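Side-chain contact in uncharacterized protein Q99UF4 (Staphylococcus aureus, PDB 3B2N), which is probably a DNA-binding response regulator of the LuxR family, whose receiver domain would accept a phosphoryl group to control transcription: residues 5-10 with 43-48. Numbering follows the deposited sequence.
Sequences SLIIAE and KLIEEY
The carbonyl oxygen of Leu-44 takes a helical hydrogen bond from Tyr-48 N, 2.7 Å away, and the same oxygen has the methyl CD1 of Ile-7 against it at 3.6 Å. That methyl carries the strand's side of the contact. From its place on the oxygen it also reaches the backbone of the next residue, with Ile-7 CD1 3.6 Å from Ile-45 N, so it rests on the peptide link itself. The inner carbons of three side chains border it: Leu-44 CB lies 3.9 Å from Ile-7 CD1, while Ile-45 CG1 and Tyr-48 CB each stand 4.1 Å from it. The reach comes from the extended outer arm of Ile-7, CD1 anti to CA (chi2 176°), which carries the methyl straight out from the strand. Beta-branched isoleucine suits a buried strand, and its single ethyl arm is narrow enough to enter between Leu-44, Ile-45 and Tyr-48 and touch backbone.

Leu-44, apolar though partly exposed, suits a place beside Ile-7 and Ala-33; its CD2 meets the edge of the Tyr-48 ring, in plane. Glu-47 CD sits above one face of that ring, displaced toward its periphery. Tyrosine fits this partly polar border: its CB adds to the apolar pocket while the residue as a whole is solvent-exposed. Ile-45, more deeply buried, spreads its branched chain onto Val-53 and Ile-78.

Strand 5-9 and helix segment 43-48 run nearly antiparallel, at 168°, with axes 9.6 Å apart. Helix 38-48 belongs to the beta-alpha-beta crossover joining strand 29-35 to strand 52-55, and it packs lengthwise over strand 4-9, which lies between them in the sheet. Alternation along this strand turns Leu-6 and Ile-8 to helix 13-26 on the opposite face, so helices cover both faces of the parallel sheet, as in the three-layer alpha/beta/alpha CheY-like receiver fold.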
ATOM      1  N   SER A   5       8.698   2.092  -8.643  1.00 36.58           N
ATOM      2  CA  SER A   5       7.449   1.410  -9.012  1.00 36.17           C
ATOM      3  C   SER A   5       6.553   1.087  -7.816  1.00 34.14           C
ATOM      4  O   SER A   5       7.038   0.779  -6.730  1.00 32.40           O
ATOM      5  CB  SER A   5       7.733   0.155  -9.817  1.00 36.90           C
ATOM      6  OG  SER A   5       8.629  -0.674  -9.110  1.00 34.46           O
ATOM      7  N   LEU A   6       5.239   1.151  -8.058  1.00 32.94           N
ATOM      8  CA  LEU A   6       4.233   1.001  -7.054  1.00 33.42           C
ATOM      9  C   LEU A   6       3.111   0.108  -7.557  1.00 32.30           C
ATOM     10  O   LEU A   6       2.726   0.191  -8.727  1.00 32.63           O
ATOM     11  CB  LEU A   6       3.556   2.358  -6.793  1.00 35.67           C
ATOM     12  CG  LEU A   6       3.772   3.190  -5.552  1.00 60.00           C
ATOM     13  CD1 LEU A   6       5.186   3.666  -5.596  1.00 46.59           C
ATOM     14  CD2 LEU A   6       2.838   4.385  -5.625  1.00 48.21           C
ATOM     15  N   ILE A   7       2.531  -0.662  -6.648  1.00 28.77           N
ATOM     16  CA  ILE A   7       1.227  -1.250  -6.872  1.00 27.41           C
ATOM     17  C   ILE A   7       0.300  -0.676  -5.794  1.00 27.66           C
ATOM     18  O   ILE A   7       0.710  -0.484  -4.641  1.00 28.36           O
ATOM     19  CB  ILE A   7       1.283  -2.829  -6.838  1.00 25.60           C
ATOM     20  CG1 ILE A   7       2.035  -3.352  -8.071  1.00 26.66           C
ATOM     21  CG2 ILE A   7      -0.180  -3.432  -6.695  1.00 25.44           C
ATOM     22  CD1 ILE A   7       2.268  -4.878  -8.169  1.00 30.60           C
ATOM     23  N   ILE A   8      -0.957  -0.419  -6.155  1.00 27.93           N
ATOM     24  CA  ILE A   8      -1.905   0.172  -5.225  1.00 28.60           C
ATOM     25  C   ILE A   8      -3.066  -0.747  -5.077  1.00 30.16           C
ATOM     26  O   ILE A   8      -3.684  -1.139  -6.081  1.00 30.57           O
ATOM     27  CB  ILE A   8      -2.437   1.532  -5.691  1.00 29.75           C
ATOM     28  CG1 ILE A   8      -1.248   2.503  -5.831  1.00 34.77           C
ATOM     29  CG2 ILE A   8      -3.557   2.046  -4.656  1.00 26.07           C
ATOM     30  CD1 ILE A   8      -1.590   3.802  -6.516  1.00 31.86           C
ATOM     31  N   ALA A   9      -3.345  -1.157  -3.845  1.00 29.61           N
ATOM     32  CA  ALA A   9      -4.526  -2.007  -3.675  1.00 28.47           C
ATOM     33  C   ALA A   9      -5.438  -1.211  -2.732  1.00 29.29           C
ATOM     34  O   ALA A   9      -5.076  -0.949  -1.569  1.00 30.48           O
ATOM     35  CB  ALA A   9      -4.133  -3.384  -3.061  1.00 25.48           C
ATOM     36  N   GLU A  10      -6.611  -0.836  -3.204  1.00 30.23           N
ATOM     37  CA  GLU A  10      -7.526  -0.023  -2.421  1.00 31.01           C
ATOM     38  C   GLU A  10      -9.003  -0.390  -2.705  1.00 32.49           C
ATOM     39  O   GLU A  10      -9.429  -0.555  -3.865  1.00 34.42           O
ATOM     40  CB  GLU A  10      -7.231   1.477  -2.670  1.00 29.53           C
ATOM     41  CG  GLU A  10      -8.460   2.443  -2.456  1.00 27.68           C
ATOM     42  CD  GLU A  10      -8.895   2.531  -0.972  1.00 34.78           C
ATOM     43  OE1 GLU A  10      -8.016   2.544  -0.068  1.00 32.69           O
ATOM     44  OE2 GLU A  10     -10.119   2.537  -0.707  1.00 30.27           O
ATOM     45  N   LYS A  43      -0.915 -11.506  -6.067  1.00 32.66           N
ATOM     46  CA  LYS A  43      -0.486 -12.072  -7.331  1.00 35.53           C
ATOM     47  C   LYS A  43       0.247 -11.036  -8.194  1.00 35.80           C
ATOM     48  O   LYS A  43       1.316 -11.316  -8.716  1.00 35.87           O
ATOM     49  CB  LYS A  43      -1.657 -12.715  -8.117  1.00 36.63           C
ATOM     50  CG  LYS A  43      -2.471 -13.850  -7.422  1.00 70.80           C
ATOM     51  CD  LYS A  43      -1.687 -14.797  -6.472  1.00 51.70           C
ATOM     52  CE  LYS A  43      -0.597 -15.678  -7.154  1.00 76.71           C
ATOM     53  NZ  LYS A  43      -1.042 -17.031  -7.676  1.00 60.10           N
ATOM     54  N   LEU A  44      -0.323  -9.843  -8.332  1.00 35.98           N
ATOM     55  CA  LEU A  44       0.340  -8.742  -9.046  1.00 35.55           C
ATOM     56  C   LEU A  44       1.722  -8.437  -8.441  1.00 35.00           C
ATOM     57  O   LEU A  44       2.703  -8.298  -9.156  1.00 35.33           O
ATOM     58  CB  LEU A  44      -0.543  -7.489  -9.035  1.00 34.69           C
ATOM     59  CG  LEU A  44      -1.821  -7.636  -9.851  1.00 44.81           C
ATOM     60  CD1 LEU A  44      -2.899  -6.687  -9.380  1.00 32.48           C
ATOM     61  CD2 LEU A  44      -1.509  -7.422 -11.317  1.00 34.49           C
ATOM     62  N   ILE A  45       1.785  -8.342  -7.126  1.00 34.04           N
ATOM     63  CA  ILE A  45       3.051  -8.108  -6.431  1.00 36.87           C
ATOM     64  C   ILE A  45       4.123  -9.156  -6.789  1.00 39.60           C
ATOM     65  O   ILE A  45       5.253  -8.805  -7.125  1.00 40.52           O
ATOM     66  CB  ILE A  45       2.805  -8.007  -4.896  1.00 37.18           C
ATOM     67  CG1 ILE A  45       2.006  -6.737  -4.562  1.00 37.69           C
ATOM     68  CG2 ILE A  45       4.106  -8.034  -4.069  1.00 37.79           C
ATOM     69  CD1 ILE A  45       1.376  -6.772  -3.158  1.00 36.76           C
ATOM     70  N   GLU A  46       3.771 -10.438  -6.740  1.00 40.81           N
ATOM     71  CA  GLU A  46       4.733 -11.490  -7.111  1.00 42.35           C
ATOM     72  C   GLU A  46       5.091 -11.447  -8.603  1.00 41.98           C
ATOM     73  O   GLU A  46       6.244 -11.639  -8.970  1.00 41.95           O
ATOM     74  CB  GLU A  46       4.235 -12.885  -6.712  1.00 42.36           C
ATOM     75  CG  GLU A  46       4.150 -13.076  -5.223  1.00 64.95           C
ATOM     76  CD  GLU A  46       3.387 -14.328  -4.825  1.00 55.00           C
ATOM     77  OE1 GLU A  46       3.781 -14.945  -3.803  1.00 67.16           O
ATOM     78  OE2 GLU A  46       2.404 -14.698  -5.528  1.00 69.12           O
ATOM     79  N   GLU A  47       4.107 -11.183  -9.452  1.00 41.72           N
ATOM     80  CA  GLU A  47       4.366 -11.015 -10.869  1.00 43.64           C
ATOM     81  C   GLU A  47       5.303  -9.829 -11.160  1.00 44.38           C
ATOM     82  O   GLU A  47       6.280 -10.002 -11.907  1.00 43.83           O
ATOM     83  CB  GLU A  47       3.062 -10.876 -11.671  1.00 43.98           C
ATOM     84  CG  GLU A  47       3.259 -10.773 -13.188  1.00 67.98           C
ATOM     85  CD  GLU A  47       2.032 -10.230 -13.938  1.00 52.38           C
ATOM     86  OE1 GLU A  47       2.099 -10.123 -15.186  1.00 71.28           O
ATOM     87  OE2 GLU A  47       0.998  -9.913 -13.299  1.00 71.58           O
ATOM     88  N   TYR A  48       5.015  -8.647 -10.587  1.00 43.29           N
ATOM     89  CA  TYR A  48       5.712  -7.401 -10.999  1.00 43.17           C
ATOM     90  C   TYR A  48       6.888  -6.955 -10.120  1.00 43.31           C
ATOM     91  O   TYR A  48       7.673  -6.101 -10.544  1.00 43.42           O
ATOM     92  CB  TYR A  48       4.744  -6.220 -11.137  1.00 43.46           C
ATOM     93  CG  TYR A  48       3.809  -6.296 -12.311  1.00 49.64           C
ATOM     94  CD1 TYR A  48       4.257  -6.005 -13.608  1.00 50.59           C
ATOM     95  CD2 TYR A  48       2.457  -6.645 -12.129  1.00 45.15           C
ATOM     96  CE1 TYR A  48       3.385  -6.078 -14.699  1.00 51.95           C
ATOM     97  CE2 TYR A  48       1.584  -6.729 -13.189  1.00 46.13           C
ATOM     98  CZ  TYR A  48       2.041  -6.436 -14.483  1.00 56.75           C
ATOM     99  OH  TYR A  48       1.166  -6.506 -15.553  1.00 51.96           O
TER